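PDB 1VPK: DNA polymerase III, beta subunit from Thermotoga maritima, which probably encircles DNA as a ring-shaped head-to-tail homodimer, tethering DNA polymerases and other proteins to it and so making replication processive. Local coordinates for residues I130-S135 with D240-M245; I328-K333 with M349-S354; M163-G168 with E251-K256; K92-E97 with L108-G113. All blocks are in the same frame, centred on the assembly; numbering follows the deposited sequence.

Contact 1: I130-S135 with D240-M245; sequences ITPAES and DVETVM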
loop_
_atom_site.group_PDB
_atom_site.type_symbol
_atom_site.label_atom_id
_atom_site.label_comp_id
_atom_site.label_asym_id
_atom_site.label_seq_id
_atom_site.Cartn_x
_atom_site.Cartn_y
_atom_site.Cartn_z
ATOM N N ILE A 130 28.907 -20.630 -8.411
ATOM C CA ILE A 130 28.777 -20.075 -7.069
ATOM C C ILE A 130 29.414 -21.075 -6.099
ATOM O O ILE A 130 28.976 -22.228 -5.996
ATOM C CB ILE A 130 27.330 -19.817 -6.730
ATOM C CG1 ILE A 130 26.760 -18.775 -7.725
ATOM C CG2 ILE A 130 27.195 -19.375 -5.247
ATOM C CD1 ILE A 130 25.320 -18.579 -7.540
ATOM N N THR A 131 30.464 -20.652 -5.417
ATOM C CA THR A 131 31.154 -21.555 -4.493
ATOM C C THR A 131 31.230 -21.000 -3.070
ATOM O O THR A 131 31.259 -19.777 -2.861
ATOM C CB THR A 131 32.569 -21.916 -4.951
ATOM O OG1 THR A 131 33.427 -20.782 -4.794
ATOM C CG2 THR A 131 32.584 -22.393 -6.417
ATOM N N PRO A 132 31.231 -21.922 -2.085
ATOM C CA PRO A 132 31.144 -21.496 -0.699
ATOM C C PRO A 132 32.449 -20.916 -0.178
ATOM O O PRO A 132 33.494 -21.032 -0.808
ATOM C CB PRO A 132 30.785 -22.801 0.050
ATOM C CG PRO A 132 30.497 -23.828 -0.989
ATOM C CD PRO A 132 31.244 -23.399 -2.196
ATOM N N ALA A 133 32.358 -20.313 1.000
ATOM C CA ALA A 133 33.530 -19.832 1.704
ATOM C C ALA A 133 34.432 -21.030 2.021
ATOM O O ALA A 133 33.983 -22.166 2.098
ATOM C CB ALA A 133 33.129 -19.147 2.932
ATOM N N GLU A 134 35.702 -20.740 2.229
ATOM C CA GLU A 134 36.692 -21.729 2.591
ATOM C C GLU A 134 36.580 -21.962 4.075
ATOM O O GLU A 134 35.718 -21.373 4.737
ATOM C CB GLU A 134 38.095 -21.202 2.281
ATOM C CG GLU A 134 38.262 -20.714 0.863
ATOM C CD GLU A 134 38.660 -21.800 -0.068
ATOM O OE1 GLU A 134 39.877 -22.010 -0.169
ATOM O OE2 GLU A 134 37.779 -22.429 -0.702
ATOM N N SER A 135 37.465 -22.822 4.591
ATOM C CA SER A 135 37.583 -23.036 6.026
ATOM C C SER A 135 37.920 -21.736 6.707
ATOM O O SER A 135 38.684 -20.923 6.179
ATOM C CB SER A 135 38.699 -24.020 6.327
ATOM O OG SER A 135 39.900 -23.503 5.802
ATOM N N ASP A 240 19.571 -27.275 2.043
ATOM C CA ASP A 240 19.302 -27.268 0.587
ATOM C C ASP A 240 19.810 -26.010 -0.125
ATOM O O ASP A 240 19.749 -25.951 -1.353
ATOM C CB ASP A 240 17.788 -27.235 0.351
ATOM C CG ASP A 240 17.110 -28.514 0.577
ATOM O OD1 ASP A 240 17.764 -29.578 0.707
ATOM O OD2 ASP A 240 15.861 -28.449 0.631
ATOM N N VAL A 241 20.261 -25.014 0.640
ATOM C CA VAL A 241 20.553 -23.677 0.147
ATOM C C VAL A 241 21.896 -23.180 0.660
ATOM O O VAL A 241 22.115 -23.038 1.869
ATOM C CB VAL A 241 19.406 -22.650 0.475
ATOM C CG1 VAL A 241 19.646 -21.310 -0.244
ATOM C CG2 VAL A 241 18.081 -23.192 0.024
ATOM N N GLU A 242 22.812 -22.923 -0.279
ATOM C CA GLU A 242 24.087 -22.268 0.032
ATOM C C GLU A 242 24.046 -20.834 -0.422
ATOM O O GLU A 242 23.848 -20.537 -1.616
ATOM C CB GLU A 242 25.242 -22.959 -0.658
ATOM C CG GLU A 242 25.523 -24.345 -0.109
ATOM C CD GLU A 242 26.257 -24.328 1.245
ATOM O OE1 GLU A 242 27.059 -23.385 1.522
ATOM O OE2 GLU A 242 26.035 -25.289 2.019
ATOM N N THR A 243 24.244 -19.930 0.538
ATOM C CA THR A 243 24.361 -18.519 0.249
ATOM C C THR A 243 25.764 -18.075 0.626
ATOM O O THR A 243 26.197 -18.342 1.727
ATOM C CB THR A 243 23.297 -17.717 1.029
ATOM O OG1 THR A 243 21.988 -18.150 0.619
ATOM C CG2 THR A 243 23.417 -16.238 0.776
ATOM N N VAL A 244 26.444 -17.369 -0.283
ATOM C CA VAL A 244 27.797 -16.901 -0.059
ATOM C C VAL A 244 27.843 -15.437 -0.395
ATOM O O VAL A 244 27.277 -14.985 -1.401
ATOM C CB VAL A 244 28.884 -17.706 -0.833
ATOM C CG1 VAL A 244 28.757 -17.501 -2.370
ATOM C CG2 VAL A 244 30.264 -17.302 -0.376
ATOM N N MET A 245 28.464 -14.673 0.482
ATOM C CA MET A 245 28.490 -13.220 0.338
ATOM C C MET A 245 29.894 -12.721 0.509
ATOM O O MET A 245 30.548 -13.082 1.490
ATOM C CB MET A 245 27.618 -12.597 1.407
ATOM C CG MET A 245 26.188 -12.879 1.241
ATOM S SD MET A 245 25.220 -12.930 2.752
ATOM C CE MET A 245 25.950 -14.349 3.620
#
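V244 carries this contact: both of its methyl groups reach the backbone of the 130-135 loop, and the closest approach is CG1 of V244 to O of T131 at 3.4 Å. CG2 of V244 lies 3.6 Å from the same O of T131 and 3.9 Å from N of A133, so the forked end of the valine sits against the T131 carbonyl, with CG2 also reaching the start of A133. The torsion of V244 (chi1 67°) sets CG1 between the backbone N and the carbonyl carbon, and from there it also meets CG2 of I130 at 3.8 Å. The I130 and V244 side chains run past each other in opposite directions, giving the apolar part of the contact. At the outer end, CB of P132 approaches OE1 of E242 at 4.0 Å, a plain van der Waals touch. No hydrogen bond joins the two segments.

The polar anchors lie one shell further out. OE1 of E242 is bonded to S237, OG1 of T131 to R233 and N of A133 to S235, so the loop and E242 are both tied to strand 233-237.

Strand 241-246 itself runs between strand 63-68 and strand 233-237, antiparallel to both, and joins the strands of the N-terminal domain to those of the central one. E242 and V244 face the 130-135 loop, which runs from strand 115-120 to strand 137-142, whereas T243 and M245 point from the other face of the sheet onto helix 207-218, and V241 meets helix 19-29.

Contact 2: I328-K333 with M349-S354; sequences IAFNPK and MNFVDS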
loop_
_atom_site.group_PDB
_atom_site.type_symbol
_atom_site.label_atom_id
_atom_site.label_comp_id
_atom_site.label_asym_id
_atom_site.label_seq_id
_atom_site.Cartn_x
_atom_site.Cartn_y
_atom_site.Cartn_z
ATOM N N ILE A 328 15.550 19.000 24.454
ATOM C CA ILE A 328 16.372 18.295 23.448
ATOM C C ILE A 328 15.532 17.950 22.197
ATOM O O ILE A 328 14.400 17.572 22.327
ATOM C CB ILE A 328 17.047 17.017 24.037
ATOM C CG1 ILE A 328 18.002 16.388 23.026
ATOM C CG2 ILE A 328 16.003 15.968 24.458
ATOM C CD1 ILE A 328 18.896 15.320 23.618
ATOM N N ALA A 329 16.082 18.117 20.988
ATOM C CA ALA A 329 15.304 17.913 19.735
ATOM C C ALA A 329 15.801 16.729 18.920
ATOM O O ALA A 329 17.040 16.476 18.832
ATOM C CB ALA A 329 15.355 19.210 18.832
ATOM N N PHE A 330 14.849 16.060 18.265
ATOM C CA PHE A 330 15.119 14.933 17.355
ATOM C C PHE A 330 14.299 14.976 16.069
ATOM O O PHE A 330 13.243 15.614 15.997
ATOM C CB PHE A 330 14.802 13.619 18.053
ATOM C CG PHE A 330 15.670 13.344 19.247
ATOM C CD1 PHE A 330 16.920 12.791 19.098
ATOM C CD2 PHE A 330 15.233 13.659 20.527
ATOM C CE1 PHE A 330 17.719 12.563 20.188
ATOM C CE2 PHE A 330 16.027 13.424 21.605
ATOM C CZ PHE A 330 17.257 12.890 21.432
ATOM N N ASN A 331 14.784 14.287 15.045
ATOM C CA ASN A 331 13.912 13.868 13.956
ATOM C C ASN A 331 12.945 12.831 14.500
ATOM O O ASN A 331 13.371 11.769 14.975
ATOM C CB ASN A 331 14.741 13.269 12.810
ATOM C CG ASN A 331 13.900 12.888 11.591
ATOM O OD1 ASN A 331 12.676 12.752 11.650
ATOM N ND2 ASN A 331 14.571 12.726 10.466
ATOM N N PRO A 332 11.628 13.132 14.467
ATOM C CA PRO A 332 10.658 12.220 15.065
ATOM C C PRO A 332 10.513 10.871 14.348
ATOM O O PRO A 332 10.178 9.861 15.000
ATOM C CB PRO A 332 9.349 13.019 15.000
ATOM C CG PRO A 332 9.544 13.938 13.841
ATOM C CD PRO A 332 10.980 14.345 13.943
ATOM N N LYS A 333 10.748 10.855 13.033
ATOM C CA LYS A 333 10.671 9.615 12.269
ATOM C C LYS A 333 11.699 8.616 12.822
ATOM O O LYS A 333 11.444 7.406 12.880
ATOM C CB LYS A 333 10.940 9.858 10.773
ATOM N N MET A 349 14.190 6.031 27.659
ATOM C CA MET A 349 14.959 7.005 26.919
ATOM C C MET A 349 15.971 7.612 27.872
ATOM O O MET A 349 15.580 8.136 28.897
ATOM C CB MET A 349 14.072 8.095 26.419
ATOM C CG MET A 349 12.963 7.629 25.493
ATOM S SD MET A 349 12.128 9.009 24.745
ATOM C CE MET A 349 13.097 9.541 23.401
ATOM N N ASN A 350 17.254 7.579 27.492
ATOM C CA ASN A 350 18.379 7.954 28.349
ATOM C C ASN A 350 19.160 9.067 27.648
ATOM O O ASN A 350 19.535 8.907 26.480
ATOM C CB ASN A 350 19.293 6.755 28.572
ATOM C CG ASN A 350 18.654 5.659 29.456
ATOM O OD1 ASN A 350 18.610 5.805 30.653
ATOM N ND2 ASN A 350 18.208 4.552 28.850
ATOM N N PHE A 351 19.417 10.163 28.358
ATOM C CA PHE A 351 19.993 11.369 27.791
ATOM C C PHE A 351 21.145 11.860 28.646
ATOM O O PHE A 351 21.194 11.606 29.870
ATOM C CB PHE A 351 18.973 12.501 27.759
ATOM C CG PHE A 351 17.632 12.155 27.135
ATOM C CD1 PHE A 351 16.630 11.641 27.899
ATOM C CD2 PHE A 351 17.374 12.395 25.793
ATOM C CE1 PHE A 351 15.383 11.352 27.369
ATOM C CE2 PHE A 351 16.103 12.125 25.257
ATOM C CZ PHE A 351 15.120 11.594 26.068
ATOM N N VAL A 352 22.033 12.641 28.013
ATOM C CA VAL A 352 23.107 13.341 28.711
ATOM C C VAL A 352 22.790 14.831 28.613
ATOM O O VAL A 352 22.418 15.447 29.604
ATOM C CB VAL A 352 24.533 12.949 28.160
ATOM C CG1 VAL A 352 25.689 13.668 28.916
ATOM C CG2 VAL A 352 24.786 11.474 28.324
ATOM N N ASP A 353 22.865 15.375 27.398
ATOM C CA ASP A 353 22.827 16.813 27.092
ATOM C C ASP A 353 22.033 17.005 25.812
ATOM O O ASP A 353 21.799 16.050 25.084
ATOM C CB ASP A 353 24.232 17.336 26.726
ATOM C CG ASP A 353 25.142 17.380 27.866
ATOM O OD1 ASP A 353 24.645 17.545 29.012
ATOM O OD2 ASP A 353 26.353 17.262 27.630
ATOM N N SER A 354 21.692 18.249 25.517
ATOM C CA SER A 354 20.954 18.604 24.289
ATOM C C SER A 354 21.770 18.252 23.039
ATOM O O SER A 354 21.220 18.098 21.959
ATOM C CB SER A 354 20.582 20.103 24.298
ATOM O OG SER A 354 21.711 20.947 24.046
HETATM O O HOH W 1 18.797 19.205 20.894
#
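I328 reaches F351 and the turn after it because its CG1 is anti to the backbone N (chi1 -174°) and its CD1 continues the extended chain (chi2 168°). CD1 comes to 3.3 Å from O of D353, and CG1 lies 3.8 Å from O of S354. The other branch, CG2, sits between the backbone N and the carbonyl carbon and touches CE2 of F351 at 3.9 Å. CE2 of F330 also lies 3.9 Å from CE2 of F351; it arrives at the edge of the F351 ring and in its plane, so the two phenyl groups meet without stacking. An alanine in place of I328 would probably open a gap between F351 and the D353-S354 backbone, leaving the phenyl ring less firmly wedged.

No direct hydrogen bond crosses, but one water bridges the segments, accepting from N of A329 at 2.9 Å and donating to O of S354 at 2.9 Å. Just beyond the strand, OD1 of N331 accepts from N of K333 at 3.0 Å, a capping bond from N331 at the N-cap of the following helix.

The touching parts, 328-330 and 351-354, are directed 94° apart, and their strands belong to different antiparallel sheets, with F351 also resting on I296 and C358. A strand-helix-strand passage whose two strands fall in separate sheets, with buried phenylalanines between them, fits the DNA-clamp fold of the C-terminal domain.

Contact 3: M163-G168 with E251-K256; sequences MRNLNG and EFPDYK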
loop_
_atom_site.group_PDB
_atom_site.type_symbol
_atom_site.label_atom_id
_atom_site.label_comp_id
_atom_site.label_asym_id
_atom_site.label_seq_id
_atom_site.Cartn_x
_atom_site.Cartn_y
_atom_site.Cartn_z
ATOM N N MET A 163 27.623 5.060 0.744
ATOM C CA MET A 163 28.148 5.023 2.083
ATOM C C MET A 163 28.466 3.573 2.375
ATOM O O MET A 163 27.722 2.898 3.117
ATOM C CB MET A 163 27.131 5.581 3.085
ATOM C CG MET A 163 26.795 7.067 2.891
ATOM S SD MET A 163 25.401 7.646 3.936
ATOM C CE MET A 163 26.077 7.383 5.556
ATOM N N ARG A 164 29.579 3.106 1.802
ATOM C CA ARG A 164 29.936 1.682 1.784
ATOM C C ARG A 164 30.052 1.108 3.203
ATOM O O ARG A 164 29.640 -0.028 3.439
ATOM C CB ARG A 164 31.230 1.419 0.975
ATOM C CG ARG A 164 31.119 1.771 -0.505
ATOM C CD ARG A 164 32.491 1.861 -1.234
ATOM N NE ARG A 164 33.434 2.635 -0.429
ATOM C CZ ARG A 164 34.493 2.161 0.242
ATOM N NH1 ARG A 164 34.854 0.876 0.198
ATOM N NH2 ARG A 164 35.206 3.013 0.972
ATOM N N ASN A 165 30.555 1.916 4.135
ATOM C CA ASN A 165 30.855 1.453 5.480
ATOM C C ASN A 165 29.643 1.396 6.406
ATOM O O ASN A 165 29.745 0.823 7.489
ATOM C CB ASN A 165 31.973 2.285 6.119
ATOM C CG ASN A 165 31.554 3.701 6.465
ATOM O OD1 ASN A 165 30.674 4.286 5.853
ATOM N ND2 ASN A 165 32.235 4.273 7.431
ATOM N N LEU A 166 28.532 2.019 5.987
ATOM C CA LEU A 166 27.254 2.007 6.707
ATOM C C LEU A 166 26.083 1.282 5.985
ATOM O O LEU A 166 25.020 1.034 6.599
ATOM C CB LEU A 166 26.849 3.450 6.991
ATOM C CG LEU A 166 27.766 4.202 7.982
ATOM C CD1 LEU A 166 27.282 5.630 8.137
ATOM C CD2 LEU A 166 27.867 3.505 9.358
ATOM N N ASN A 167 26.285 0.964 4.710
ATOM C CA ASN A 167 25.303 0.305 3.868
ATOM C C ASN A 167 25.361 -1.218 4.107
ATOM O O ASN A 167 25.781 -2.006 3.236
ATOM C CB ASN A 167 25.593 0.636 2.392
ATOM C CG ASN A 167 24.548 0.049 1.430
ATOM O OD1 ASN A 167 24.895 -0.646 0.503
ATOM N ND2 ASN A 167 23.249 0.324 1.692
ATOM N N GLY A 168 24.971 -1.619 5.314
ATOM C CA GLY A 168 25.113 -3.002 5.721
ATOM C C GLY A 168 24.961 -3.194 7.206
ATOM O O GLY A 168 24.598 -2.264 7.951
ATOM N N GLU A 251 35.841 -0.262 6.541
ATOM C CA GLU A 251 35.914 -0.329 7.991
ATOM C C GLU A 251 34.654 0.244 8.628
ATOM O O GLU A 251 34.299 1.407 8.427
ATOM C CB GLU A 251 37.155 0.420 8.443
ATOM C CG GLU A 251 37.475 0.260 9.894
ATOM C CD GLU A 251 38.766 0.974 10.270
ATOM O OE1 GLU A 251 39.716 0.977 9.443
ATOM O OE2 GLU A 251 38.813 1.528 11.389
ATOM N N PHE A 252 33.939 -0.587 9.372
ATOM C CA PHE A 252 32.720 -0.120 10.026
ATOM C C PHE A 252 33.179 0.871 11.124
ATOM O O PHE A 252 34.182 0.610 11.761
ATOM C CB PHE A 252 31.941 -1.309 10.600
ATOM C CG PHE A 252 30.587 -0.955 11.099
ATOM C CD1 PHE A 252 29.585 -0.599 10.211
ATOM C CD2 PHE A 252 30.310 -0.945 12.458
ATOM C CE1 PHE A 252 28.328 -0.238 10.671
ATOM C CE2 PHE A 252 29.071 -0.591 12.934
ATOM C CZ PHE A 252 28.061 -0.247 12.042
ATOM N N PRO A 253 32.487 2.021 11.299
ATOM C CA PRO A 253 32.873 3.020 12.323
ATOM C C PRO A 253 32.982 2.456 13.720
ATOM O O PRO A 253 32.334 1.458 14.049
ATOM C CB PRO A 253 31.712 3.996 12.336
ATOM C CG PRO A 253 31.012 3.809 11.104
ATOM C CD PRO A 253 31.297 2.446 10.555
ATOM N N ASP A 254 33.773 3.131 14.547
ATOM C CA ASP A 254 33.903 2.789 15.957
ATOM C C ASP A 254 32.669 3.289 16.701
ATOM O O ASP A 254 32.685 4.308 17.375
ATOM C CB ASP A 254 35.197 3.394 16.531
ATOM C CG ASP A 254 35.536 2.837 17.893
ATOM O OD1 ASP A 254 34.764 1.998 18.409
ATOM O OD2 ASP A 254 36.564 3.243 18.456
ATOM N N TYR A 255 31.591 2.531 16.551
ATOM C CA TYR A 255 30.257 2.948 16.944
ATOM C C TYR A 255 30.139 3.117 18.466
ATOM O O TYR A 255 29.333 3.909 18.952
ATOM C CB TYR A 255 29.218 1.946 16.409
ATOM C CG TYR A 255 29.351 0.571 17.007
ATOM C CD1 TYR A 255 28.690 0.239 18.185
ATOM C CD2 TYR A 255 30.164 -0.395 16.416
ATOM C CE1 TYR A 255 28.845 -1.015 18.768
ATOM C CE2 TYR A 255 30.330 -1.631 17.002
ATOM C CZ TYR A 255 29.647 -1.935 18.157
ATOM O OH TYR A 255 29.773 -3.156 18.725
ATOM N N LYS A 256 30.960 2.391 19.212
ATOM C CA LYS A 256 30.932 2.446 20.669
ATOM C C LYS A 256 31.109 3.886 21.214
ATOM O O LYS A 256 30.567 4.229 22.252
ATOM C CB LYS A 256 31.982 1.486 21.248
ATOM C CG LYS A 256 31.655 -0.015 20.958
ATOM C CD LYS A 256 32.901 -0.915 20.706
ATOM C CE LYS A 256 32.496 -2.368 20.486
ATOM N NZ LYS A 256 33.503 -3.159 19.744
#
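The ring of F252 meets O of N165 at its edge, near the ring plane, with CD1 of F252 only 3.1 Å from that oxygen. One face of the ring is partly covered by CD of P253, 3.4 Å above the plane and offset toward the rim; CD2 of Y255 lies in plane at another part of the edge, and F170 stacks with the ring. CD2 of L166 approaches obliquely, 4.0 Å from CE1 of F252, and packs more closely on CG of P253 at 3.6 Å.

O of N165 is buried and has no hydrogen-bonding partner, so CD1 of F252 is its nearest neighbour across the contact. N165 also lays CB 3.4 Å from O of E251, while its ND2 lies 3.7 Å from CD of P253. An alanine here, lacking the ring of F252, would probably open a gap beside L166 and F170 and leave the buried O of N165 without its close aromatic neighbour.

N of L166 bonds to O of M163 (3.1 Å), tightening the first loop. Both loops lie near the junction of the central and C-terminal domains, consistent with the groove in which bacterial sliding clamps receive the peptide motifs of their partner proteins.

Contact 4: K92-E97 with L108-G113; sequences KVLPDE and LVISSG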
loop_
_atom_site.group_PDB
_atom_site.type_symbol
_atom_site.label_atom_id
_atom_site.label_comp_id
_atom_site.label_asym_id
_atom_site.label_seq_id
_atom_site.Cartn_x
_atom_site.Cartn_y
_atom_site.Cartn_z
ATOM N N LYS A 92 4.372 -18.021 -8.305
ATOM C CA LYS A 92 3.387 -17.656 -7.275
ATOM C C LYS A 92 1.941 -17.878 -7.702
ATOM O O LYS A 92 1.051 -17.883 -6.867
ATOM C CB LYS A 92 3.614 -16.219 -6.750
ATOM C CG LYS A 92 5.002 -16.099 -6.033
ATOM C CD LYS A 92 5.333 -14.686 -5.511
ATOM C CE LYS A 92 6.860 -14.438 -5.593
ATOM N NZ LYS A 92 7.408 -13.363 -4.657
ATOM N N VAL A 93 1.699 -18.097 -8.993
ATOM C CA VAL A 93 0.335 -18.353 -9.476
ATOM C C VAL A 93 0.092 -19.730 -10.130
ATOM O O VAL A 93 -1.020 -19.991 -10.587
ATOM C CB VAL A 93 -0.136 -17.214 -10.460
ATOM C CG1 VAL A 93 -0.103 -15.835 -9.760
ATOM C CG2 VAL A 93 0.725 -17.181 -11.710
ATOM N N LEU A 94 1.101 -20.599 -10.200
ATOM C CA LEU A 94 0.880 -21.950 -10.720
ATOM C C LEU A 94 -0.228 -22.577 -9.856
ATOM O O LEU A 94 -0.163 -22.482 -8.660
ATOM C CB LEU A 94 2.168 -22.785 -10.663
ATOM C CG LEU A 94 3.290 -22.223 -11.579
ATOM C CD1 LEU A 94 4.576 -22.998 -11.385
ATOM C CD2 LEU A 94 2.872 -22.212 -13.060
ATOM N N PRO A 95 -1.271 -23.116 -10.477
ATOM C CA PRO A 95 -2.450 -23.504 -9.737
ATOM C C PRO A 95 -2.483 -24.904 -9.116
ATOM O O PRO A 95 -3.351 -25.141 -8.265
ATOM C CB PRO A 95 -3.524 -23.450 -10.803
ATOM C CG PRO A 95 -2.831 -23.815 -12.017
ATOM C CD PRO A 95 -1.461 -23.319 -11.914
ATOM N N ASP A 96 -1.598 -25.817 -9.550
ATOM C CA ASP A 96 -1.685 -27.245 -9.145
ATOM C C ASP A 96 -0.556 -27.637 -8.163
ATOM O O ASP A 96 0.442 -26.954 -8.087
ATOM C CB ASP A 96 -1.609 -28.106 -10.399
ATOM C CG ASP A 96 -2.095 -29.514 -10.192
ATOM O OD1 ASP A 96 -3.235 -29.804 -10.667
ATOM O OD2 ASP A 96 -1.334 -30.355 -9.623
ATOM N N GLU A 97 -0.771 -28.716 -7.386
ATOM C CA GLU A 97 0.224 -29.251 -6.412
ATOM C C GLU A 97 1.542 -29.640 -7.100
ATOM O O GLU A 97 2.617 -29.572 -6.484
ATOM C CB GLU A 97 -0.317 -30.505 -5.701
ATOM C CG GLU A 97 -1.173 -30.193 -4.514
ATOM C CD GLU A 97 -1.674 -31.428 -3.825
ATOM O OE1 GLU A 97 -0.893 -32.447 -3.676
ATOM O OE2 GLU A 97 -2.866 -31.416 -3.371
ATOM N N LEU A 108 11.735 -22.634 -22.023
ATOM C CA LEU A 108 11.355 -23.429 -20.878
ATOM C C LEU A 108 9.831 -23.530 -20.855
ATOM O O LEU A 108 9.137 -22.503 -20.886
ATOM C CB LEU A 108 11.834 -22.772 -19.564
ATOM C CG LEU A 108 11.442 -23.457 -18.240
ATOM C CD1 LEU A 108 12.166 -24.810 -18.054
ATOM C CD2 LEU A 108 11.761 -22.533 -17.001
ATOM N N VAL A 109 9.320 -24.752 -20.797
ATOM C CA VAL A 109 7.900 -24.996 -20.733
ATOM C C VAL A 109 7.586 -25.401 -19.297
ATOM O O VAL A 109 8.187 -26.324 -18.749
ATOM C CB VAL A 109 7.423 -26.085 -21.699
ATOM C CG1 VAL A 109 5.913 -26.268 -21.548
ATOM C CG2 VAL A 109 7.823 -25.783 -23.115
ATOM N N ILE A 110 6.666 -24.665 -18.676
ATOM C CA ILE A 110 6.312 -24.864 -17.244
ATOM C C ILE A 110 4.814 -25.158 -17.232
ATOM O O ILE A 110 4.005 -24.273 -17.557
ATOM C CB ILE A 110 6.565 -23.604 -16.389
ATOM C CG1 ILE A 110 8.011 -23.073 -16.526
ATOM C CG2 ILE A 110 6.303 -23.881 -14.927
ATOM C CD1 ILE A 110 8.139 -21.872 -17.385
ATOM N N SER A 111 4.468 -26.389 -16.835
ATOM C CA SER A 111 3.120 -26.924 -16.898
ATOM C C SER A 111 2.647 -27.288 -15.516
ATOM O O SER A 111 3.272 -28.109 -14.786
ATOM C CB SER A 111 3.080 -28.191 -17.740
ATOM O OG SER A 111 3.684 -27.934 -18.982
ATOM N N SER A 112 1.504 -26.732 -15.177
ATOM C CA SER A 112 0.923 -27.003 -13.901
ATOM C C SER A 112 -0.574 -26.949 -14.012
ATOM O O SER A 112 -1.155 -25.898 -14.204
ATOM C CB SER A 112 1.399 -25.974 -12.900
ATOM O OG SER A 112 0.854 -26.325 -11.663
ATOM N N GLY A 113 -1.207 -28.090 -13.881
ATOM C CA GLY A 113 -2.640 -28.120 -13.957
ATOM C C GLY A 113 -3.152 -27.614 -15.276
ATOM O O GLY A 113 -2.764 -28.120 -16.316
#
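OG of S112 is held by two backbone groups: N of D96 donates to it at 3.3 Å with an N-H...O angle of 144°, and it is also bonded to O of I98. Because a carbonyl can only accept, the hydroxyl relays a backbone N-H to a backbone C=O. S112 closes the 107-112 strand of the beta hairpin formed with strand 98-104, and the 92-97 segment is the loop that leads from helix 87-91 into that hairpin, in the N-terminal clamp domain. The torsion of S112 (chi1 -177°) holds OG anti to the backbone N, where CB of D96 also lies 3.3 Å away.

The carboxylate of D96 turns back on its own chain: OD2 bonds to N of I98, two residues on, as in an Asx turn. Just past the strand end, CB of D96 lies 3.5 Å from N of G113. A glycine fits there because phi is positive (60°) and a beta carbon on it would fall about 3.0 Å from CB of D96, which is tight.

P95 lies over the end of the strand, with CG 3.5 Å from O of S112. P95, like V93, also packs on R280 of the second subunit; the loop therefore reaches the interface of the head-to-tail dimer. Deeper in, L94 touches S112 and also F117 and T99. Its CD2 meets CB of S112 at 4.0 Å, and its CD1 lies 4.0 Å from CG2 of I110, whose side chain crosses that of L94 at about a right angle.

From the N terminus, contact 4 comes first and closes the shortest excursion but for none longer than its own hairpin, tying the entry loop 92-97 to strand 107-112 within the N-terminal domain. Contact 1 opens next at 130-135, and contact 3 opens at 163-168 before contact 1 closes at 240-245 and contact 3 at 251-256; these two cross: contact 1 ties the 130-135 loop to strand 241-246, and contact 3 joins the loop before strand 168-174 to the one before strand 265-270. Contact 2 follows in series within the C-terminal domain. None nests in another. Contacts 2 and 4 stand on opposite sides of the chain's centre, with centres 54 Å apart.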